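Side-chain contacts in De Novo Protein OR329 (Artificial gene, PDB 4HXT), which is a computationally designed armadillo-repeat protein without a known natural activity, probably made as a building block for self-assembling cyclic oligomers: residues T98-Q103 and S139-V144; A39-G44 and D76-A81; E28-P33 and A69-G74. One frame throughout, in Å; residues are numbered along the deposited sequence.

In the fold
Each of the three contacts joins positions about one armadillo repeat apart along an all-helical chain. Interactions 3 and 2 interlace: their segments come in the order 28-33, 39-44, 69-74, 76-81, and interaction 1 follows after both have closed. Interaction 3 pairs helix 16-30 with 58-71 and interaction 2 pairs 34-42 with 76-84, so the two use helices that follow one another in the chain; their centres lie about 10 Å apart and they touch through I40, A30, I71 and A78. Interaction 1, between helices 100-113 and 142-155, has its centre about 21 Å from that of interaction 3 and 27 Å from that of interaction 2. Stacking therefore recurs at separate levels of the solenoid.

Interaction 1: T98-Q103 and S139-V144; sequences TDSEVQ and STDSEV
S100 faces D141 and Q103 faces V144 across the first turns of helices 100-113 and 142-155, the S100 CA to D141 CA distance being 7.3 Å and the Q103 CA to V144 CA distance 6.6 Å. The apolar part of the contact is made by one valine branch: V144 CG2 lies 3.9 Å from Q103 CB and also approaches S100 O, the two side chains crossing at a slant. In the other pair, S100 CB rests 3.4 Å from D141 OD2. The carboxylate is divided in its duties, for while OD2 faces the serine, OD1 caps its own helix by accepting from V144 N at 3.1 Å, met from above the carboxylate plane, 38° out of it. This reach depends on CG lying anti to the backbone N (chi1 -174°), which turns the group along the start of the helix. Without this carboxylate, as with an alanine here, V144 N would probably lose its capping acceptor and a gap would open beside S100 CB. D99 makes the matching cap on the neighbouring helix, where OD2 takes V102 N at 2.9 Å and, weakly, E101 N. A water adds a polar bridge, giving a hydrogen to Q103 OE1 at 2.8 Å and bonding S139 OG at 2.6 Å. The amide nitrogen of the glutamine, NE2, is bonded to L95 O, so both polar atoms of the amide are engaged. S139 OG has a further partner, accepting from D141 N in an ST turn that leads into the cap. Aspartate N-caps at equivalent helix starts, set side by side in adjoining family repeats, illustrate how an armadillo solenoid repeats both its helices and the turns that begin them.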
loop_
_atom_site.group_PDB
_atom_site.type_symbol
_atom_site.label_atom_id
_atom_site.label_comp_id
_atom_site.label_asym_id
_atom_site.label_seq_id
_atom_site.Cartn_x
_atom_site.Cartn_y
_atom_site.Cartn_z
ATOM N N THR A 98 31.165 7.754 6.206
ATOM C CA THR A 98 32.284 7.818 5.270
ATOM C C THR A 98 32.776 6.396 5.002
ATOM O O THR A 98 33.537 6.157 4.070
ATOM C CB THR A 98 33.459 8.646 5.832
ATOM O OG1 THR A 98 33.770 8.193 7.154
ATOM C CG2 THR A 98 33.111 10.123 5.862
ATOM N N ASP A 99 32.334 5.458 5.833
ATOM C CA ASP A 99 32.710 4.054 5.691
ATOM C C ASP A 99 31.716 3.386 4.741
ATOM O O ASP A 99 30.530 3.250 5.059
ATOM C CB ASP A 99 32.692 3.371 7.061
ATOM C CG ASP A 99 32.999 1.889 6.979
ATOM O OD1 ASP A 99 33.952 1.440 7.650
ATOM O OD2 ASP A 99 32.284 1.171 6.248
ATOM N N SER A 100 32.218 2.954 3.585
ATOM C CA SER A 100 31.393 2.347 2.544
ATOM C C SER A 100 30.610 1.106 2.941
ATOM O O SER A 100 29.501 0.891 2.451
ATOM C CB SER A 100 32.252 2.037 1.305
ATOM O OG SER A 100 33.258 1.074 1.581
ATOM N N GLU A 101 31.178 0.285 3.816
ATOM C CA GLU A 101 30.499 -0.928 4.254
ATOM C C GLU A 101 29.302 -0.557 5.134
ATOM O O GLU A 101 28.259 -1.202 5.082
ATOM C CB GLU A 101 31.474 -1.822 5.026
ATOM C CG GLU A 101 31.108 -3.295 5.023
ATOM C CD GLU A 101 30.931 -3.851 3.617
ATOM O OE1 GLU A 101 31.778 -3.561 2.746
ATOM O OE2 GLU A 101 29.948 -4.585 3.388
ATOM N N VAL A 102 29.459 0.487 5.941
ATOM C CA VAL A 102 28.376 0.945 6.803
ATOM C C VAL A 102 27.262 1.471 5.901
ATOM O O VAL A 102 26.089 1.195 6.123
ATOM C CB VAL A 102 28.848 2.085 7.746
ATOM C CG1 VAL A 102 27.661 2.693 8.478
ATOM C CG2 VAL A 102 29.858 1.542 8.748
ATOM N N GLN A 103 27.648 2.228 4.877
ATOM C CA GLN A 103 26.689 2.787 3.935
ATOM C C GLN A 103 25.907 1.686 3.253
ATOM O O GLN A 103 24.685 1.751 3.142
ATOM C CB GLN A 103 27.402 3.590 2.853
ATOM C CG GLN A 103 27.916 4.928 3.285
ATOM C CD GLN A 103 28.402 5.727 2.104
ATOM O OE1 GLN A 103 29.413 5.394 1.493
ATOM N NE2 GLN A 103 27.671 6.780 1.759
ATOM N N SER A 139 26.675 7.609 -5.769
ATOM C CA SER A 139 27.847 7.257 -4.976
ATOM C C SER A 139 28.929 6.697 -5.895
ATOM O O SER A 139 28.626 6.070 -6.909
ATOM C CB SER A 139 27.483 6.203 -3.930
ATOM O OG SER A 139 28.651 5.642 -3.354
ATOM N N THR A 140 30.190 6.922 -5.542
ATOM C CA THR A 140 31.298 6.414 -6.343
ATOM C C THR A 140 31.447 4.918 -6.084
ATOM O O THR A 140 32.217 4.227 -6.754
ATOM C CB THR A 140 32.623 7.127 -5.985
ATOM O OG1 THR A 140 32.839 7.058 -4.571
ATOM C CG2 THR A 140 32.578 8.589 -6.410
ATOM N N ASP A 141 30.693 4.424 -5.108
ATOM C CA ASP A 141 30.723 3.013 -4.737
ATOM C C ASP A 141 29.566 2.282 -5.413
ATOM O O ASP A 141 28.400 2.520 -5.099
ATOM C CB ASP A 141 30.621 2.879 -3.213
ATOM C CG ASP A 141 30.801 1.449 -2.737
ATOM O OD1 ASP A 141 30.016 0.582 -3.162
ATOM O OD2 ASP A 141 31.725 1.193 -1.933
ATOM N N SER A 142 29.899 1.388 -6.341
ATOM C CA SER A 142 28.903 0.626 -7.087
ATOM C C SER A 142 27.888 -0.105 -6.213
ATOM O O SER A 142 26.691 -0.086 -6.502
ATOM C CB SER A 142 29.601 -0.379 -8.009
ATOM O OG SER A 142 30.518 -1.185 -7.287
ATOM N N GLU A 143 28.366 -0.762 -5.159
ATOM C CA GLU A 143 27.488 -1.492 -4.247
ATOM C C GLU A 143 26.497 -0.573 -3.540
ATOM O O GLU A 143 25.339 -0.940 -3.328
ATOM C CB GLU A 143 28.309 -2.242 -3.196
ATOM C CG GLU A 143 28.789 -3.602 -3.649
ATOM C CD GLU A 143 27.640 -4.503 -4.045
ATOM O OE1 GLU A 143 26.698 -4.663 -3.238
ATOM O OE2 GLU A 143 27.679 -5.051 -5.166
ATOM N N VAL A 144 26.961 0.611 -3.158
ATOM C CA VAL A 144 26.099 1.576 -2.489
ATOM C C VAL A 144 25.016 2.020 -3.475
ATOM O O VAL A 144 23.846 2.139 -3.108
ATOM C CB VAL A 144 26.910 2.793 -1.986
ATOM C CG1 VAL A 144 25.978 3.889 -1.509
ATOM C CG2 VAL A 144 27.820 2.367 -0.843
HETATM O O HOH W 1 29.718 6.406 -1.130
#

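Interaction 2: A39-G44 and D76-A81; sequences AIVDAG and DEAIKA
The contact of V41 with A78 and A81 is purely apolar, a valine set against two alanines where helices 34-42 and 76-84 lie beside one another in successive armadillo repeats. The backbones come nearest at V41 and A78, whose CA atoms are 6.7 Å apart. Each methyl of the valine has its own partner. CG1 meets A81 CB at 3.9 Å, whereas CG2 lies 4.3 Å from A78 CB and equally near that residue's CA. The first torsion aims the fork: with CG1 anti to the backbone N (chi1 175°) and CG2 beside the N, the two branches point to residues three apart on the opposing helix. Small alanine side chains suit this task, since a single CB methyl lets the valine come close to the helix surface, in the case of A78 as far as the backbone. The buried surface is modest, 96 Å² over both sides, as expected when three short side chains do the work. Regular helix bonds support the alanine side, with A81 N donating to E77 O at 3.1 Å. Beyond the contact, K80 of the same helix pairs with D84 and meets the second subunit at G243 O and the ring of W244. On the valine side the helix soon stops: G44, with a positive phi of 76°, ends it in a Schellman motif, and G44 N donates to V41 O at 3.0 Å. The same glycine is the N-cap of the next helix, 45-52. V46 of that helix packs against both V41 and A81, while I71 of helix 58-71 touches A78.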
loop_
_atom_site.group_PDB
_atom_site.type_symbol
_atom_site.label_atom_id
_atom_site.label_comp_id
_atom_site.label_asym_id
_atom_site.label_seq_id
_atom_site.Cartn_x
_atom_site.Cartn_y
_atom_site.Cartn_z
ATOM N N ALA A 39 13.244 -15.356 17.107
ATOM C CA ALA A 39 13.954 -15.630 18.349
ATOM C C ALA A 39 14.764 -14.400 18.757
ATOM O O ALA A 39 14.768 -13.997 19.922
ATOM C CB ALA A 39 14.873 -16.821 18.168
ATOM N N ILE A 40 15.446 -13.800 17.787
ATOM C CA ILE A 40 16.251 -12.618 18.057
ATOM C C ILE A 40 15.359 -11.466 18.495
ATOM O O ILE A 40 15.679 -10.738 19.443
ATOM C CB ILE A 40 17.045 -12.190 16.804
ATOM C CG1 ILE A 40 18.003 -13.310 16.386
ATOM C CG2 ILE A 40 17.816 -10.909 17.091
ATOM C CD1 ILE A 40 18.772 -13.020 15.104
ATOM N N VAL A 41 14.229 -11.306 17.811
ATOM C CA VAL A 41 13.304 -10.231 18.140
ATOM C C VAL A 41 12.735 -10.379 19.547
ATOM O O VAL A 41 12.693 -9.413 20.313
ATOM C CB VAL A 41 12.141 -10.170 17.131
ATOM C CG1 VAL A 41 11.134 -9.120 17.569
ATOM C CG2 VAL A 41 12.677 -9.838 15.737
ATOM N N ASP A 42 12.298 -11.586 19.887
ATOM C CA ASP A 42 11.733 -11.832 21.209
ATOM C C ASP A 42 12.788 -11.664 22.295
ATOM O O ASP A 42 12.463 -11.370 23.444
ATOM C CB ASP A 42 11.131 -13.238 21.285
ATOM C CG ASP A 42 9.990 -13.441 20.306
ATOM O OD1 ASP A 42 9.187 -12.502 20.123
ATOM O OD2 ASP A 42 9.891 -14.545 19.729
ATOM N N ALA A 43 14.052 -11.844 21.925
ATOM C CA ALA A 43 15.152 -11.707 22.874
ATOM C C ALA A 43 15.564 -10.244 23.062
ATOM O O ALA A 43 16.514 -9.948 23.789
ATOM C CB ALA A 43 16.346 -12.535 22.406
ATOM N N GLY A 44 14.845 -9.334 22.405
ATOM C CA GLY A 44 15.154 -7.917 22.514
ATOM C C GLY A 44 16.375 -7.492 21.712
ATOM O O GLY A 44 16.918 -6.405 21.924
ATOM N N ASP A 76 6.910 -9.319 8.614
ATOM C CA ASP A 76 6.568 -7.922 8.832
ATOM C C ASP A 76 6.705 -7.552 10.300
ATOM O O ASP A 76 6.965 -6.402 10.633
ATOM C CB ASP A 76 5.146 -7.631 8.352
ATOM C CG ASP A 76 5.011 -7.716 6.845
ATOM O OD1 ASP A 76 6.030 -7.536 6.148
ATOM O OD2 ASP A 76 3.888 -7.944 6.357
ATOM N N GLU A 77 6.534 -8.534 11.179
ATOM C CA GLU A 77 6.657 -8.288 12.607
ATOM C C GLU A 77 8.100 -7.934 12.951
ATOM O O GLU A 77 8.349 -7.132 13.849
ATOM C CB GLU A 77 6.207 -9.515 13.416
ATOM C CG GLU A 77 5.967 -10.784 12.600
ATOM C CD GLU A 77 4.811 -10.647 11.619
ATOM O OE1 GLU A 77 3.709 -10.243 12.047
ATOM O OE2 GLU A 77 5.003 -10.948 10.421
ATOM N N ALA A 78 9.047 -8.535 12.234
ATOM C CA ALA A 78 10.464 -8.259 12.458
ATOM C C ALA A 78 10.762 -6.815 12.031
ATOM O O ALA A 78 11.446 -6.081 12.742
ATOM C CB ALA A 78 11.323 -9.226 11.654
ATOM N N ILE A 79 10.239 -6.417 10.873
ATOM C CA ILE A 79 10.438 -5.064 10.352
ATOM C C ILE A 79 9.805 -4.039 11.286
ATOM O O ILE A 79 10.363 -2.977 11.522
ATOM C CB ILE A 79 9.808 -4.889 8.945
ATOM C CG1 ILE A 79 10.514 -5.801 7.939
ATOM C CG2 ILE A 79 9.890 -3.435 8.516
ATOM C CD1 ILE A 79 9.905 -5.787 6.552
ATOM N N LYS A 80 8.633 -4.367 11.815
ATOM C CA LYS A 80 7.943 -3.473 12.710
ATOM C C LYS A 80 8.747 -3.248 13.980
ATOM O O LYS A 80 8.732 -2.154 14.536
ATOM C CB LYS A 80 6.578 -4.038 13.065
ATOM C CG LYS A 80 5.734 -3.080 13.872
ATOM C CD LYS A 80 4.347 -3.644 14.098
ATOM C CE LYS A 80 3.420 -2.582 14.606
ATOM N NZ LYS A 80 3.972 -1.985 15.843
ATOM N N ALA A 81 9.430 -4.295 14.441
ATOM C CA ALA A 81 10.248 -4.210 15.645
ATOM C C ALA A 81 11.365 -3.196 15.415
ATOM O O ALA A 81 11.711 -2.425 16.307
ATOM C CB ALA A 81 10.832 -5.592 15.994
#

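Interaction 3: E28-P33 and A69-G74; sequences EIASGP and ANIASG
Apolar contact comes first, with the A30 methyl set against N70 and I71 near the C-terminal ends of helices 16-30 and 58-71. A30 CB lies 3.6 Å from N70 CB and 3.9 Å from I71 CG1, so one methyl is wedged against two consecutive residues. The small side chain lets the backbones come close, the A30 CA to N70 CA distance being 5.5 Å.

Polar interactions fix the asparagine around that point. Its CG is anti to the carbonyl carbon (chi1 -76°), which carries the amide toward helix 16-30; ND2 passes 3.8 Å from S31 CB and donates to A27 O, while OD1 is bonded to R108 NH2. With both ends of the amide engaged, its flip is settled. The backbone of N70 is used as well: S73 OG donates to N70 O at 2.6 Å, tilted 27° from the carbonyl plane, and S73 N reaches the same oxygen from the same face at 3.3 Å.

The turn completes the arrangement: a type I beta turn runs from I71 to G74, with G74 N bonded to I71 O. N112 of helix 100-113 similarly donates to A69 O. N70 and N112, 42 residues apart, are reminiscent of the recurring asparagines of natural armadillo repeats, though here they bond to backbone oxygens within the fold, linking helix 58-71 to 16-30 and helix 100-113 to 58-71.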
loop_
_atom_site.group_PDB
_atom_site.type_symbol
_atom_site.label_atom_id
_atom_site.label_comp_id
_atom_site.label_asym_id
_atom_site.label_seq_id
_atom_site.Cartn_x
_atom_site.Cartn_y
_atom_site.Cartn_z
ATOM N N GLU A 28 24.243 -13.962 11.048
ATOM C CA GLU A 28 24.210 -15.296 10.453
ATOM C C GLU A 28 22.930 -16.018 10.852
ATOM O O GLU A 28 22.272 -16.635 10.018
ATOM C CB GLU A 28 25.434 -16.105 10.892
ATOM C CG GLU A 28 26.618 -15.982 9.944
ATOM C CD GLU A 28 27.961 -16.086 10.646
ATOM O OE1 GLU A 28 28.167 -17.046 11.419
ATOM O OE2 GLU A 28 28.816 -15.203 10.417
ATOM N N ILE A 29 22.575 -15.933 12.131
ATOM C CA ILE A 29 21.361 -16.571 12.618
ATOM C C ILE A 29 20.138 -15.972 11.926
ATOM O O ILE A 29 19.176 -16.680 11.615
ATOM C CB ILE A 29 21.203 -16.393 14.146
ATOM C CG1 ILE A 29 22.310 -17.161 14.877
ATOM C CG2 ILE A 29 19.830 -16.884 14.589
ATOM C CD1 ILE A 29 22.224 -17.084 16.391
ATOM N N ALA A 30 20.188 -14.665 11.678
ATOM C CA ALA A 30 19.086 -13.968 11.025
ATOM C C ALA A 30 18.936 -14.369 9.562
ATOM O O ALA A 30 17.844 -14.286 9.006
ATOM C CB ALA A 30 19.282 -12.459 11.137
ATOM N N SER A 31 20.028 -14.806 8.941
ATOM C CA SER A 31 19.995 -15.216 7.539
ATOM C C SER A 31 19.328 -16.579 7.385
ATOM O O SER A 31 19.282 -17.138 6.290
ATOM C CB SER A 31 21.413 -15.268 6.957
ATOM O OG SER A 31 22.187 -16.286 7.566
ATOM N N GLY A 32 18.806 -17.103 8.491
ATOM C CA GLY A 32 18.147 -18.396 8.462
ATOM C C GLY A 32 16.635 -18.289 8.372
ATOM O O GLY A 32 16.121 -17.372 7.736
ATOM N N PRO A 33 15.896 -19.220 8.998
ATOM C CA PRO A 33 14.429 -19.249 9.000
ATOM C C PRO A 33 13.810 -18.012 9.639
ATOM O O PRO A 33 14.508 -17.200 10.245
ATOM C CB PRO A 33 14.111 -20.509 9.801
ATOM C CG PRO A 33 15.292 -21.381 9.545
ATOM C CD PRO A 33 16.434 -20.411 9.675
ATOM N N ALA A 69 19.729 -5.709 8.785
ATOM C CA ALA A 69 19.325 -5.862 7.395
ATOM C C ALA A 69 18.825 -7.286 7.174
ATOM O O ALA A 69 17.860 -7.505 6.442
ATOM C CB ALA A 69 20.498 -5.566 6.465
ATOM N N ASN A 70 19.489 -8.252 7.807
ATOM C CA ASN A 70 19.092 -9.649 7.677
ATOM C C ASN A 70 17.765 -9.860 8.392
ATOM O O ASN A 70 16.908 -10.610 7.926
ATOM C CB ASN A 70 20.163 -10.565 8.264
ATOM C CG ASN A 70 21.369 -10.694 7.360
ATOM O OD1 ASN A 70 21.496 -9.967 6.374
ATOM N ND2 ASN A 70 22.265 -11.616 7.690
ATOM N N ILE A 71 17.608 -9.192 9.529
ATOM C CA ILE A 71 16.380 -9.274 10.309
ATOM C C ILE A 71 15.232 -8.664 9.505
ATOM O O ILE A 71 14.133 -9.222 9.443
ATOM C CB ILE A 71 16.537 -8.499 11.650
ATOM C CG1 ILE A 71 17.468 -9.274 12.590
ATOM C CG2 ILE A 71 15.178 -8.258 12.292
ATOM C CD1 ILE A 71 17.844 -8.519 13.858
ATOM N N ALA A 72 15.506 -7.520 8.880
ATOM C CA ALA A 72 14.505 -6.809 8.092
ATOM C C ALA A 72 14.034 -7.581 6.863
ATOM O O ALA A 72 13.038 -7.217 6.245
ATOM C CB ALA A 72 15.044 -5.442 7.678
ATOM N N SER A 73 14.747 -8.642 6.500
ATOM C CA SER A 73 14.350 -9.439 5.345
ATOM C C SER A 73 13.364 -10.520 5.786
ATOM O O SER A 73 12.937 -11.349 4.983
ATOM C CB SER A 73 15.574 -10.087 4.684
ATOM O OG SER A 73 16.132 -11.098 5.505
ATOM N N GLY A 74 12.997 -10.492 7.066
ATOM C CA GLY A 74 12.070 -11.472 7.602
ATOM C C GLY A 74 10.614 -11.032 7.608
ATOM O O GLY A 74 10.211 -10.191 6.801
#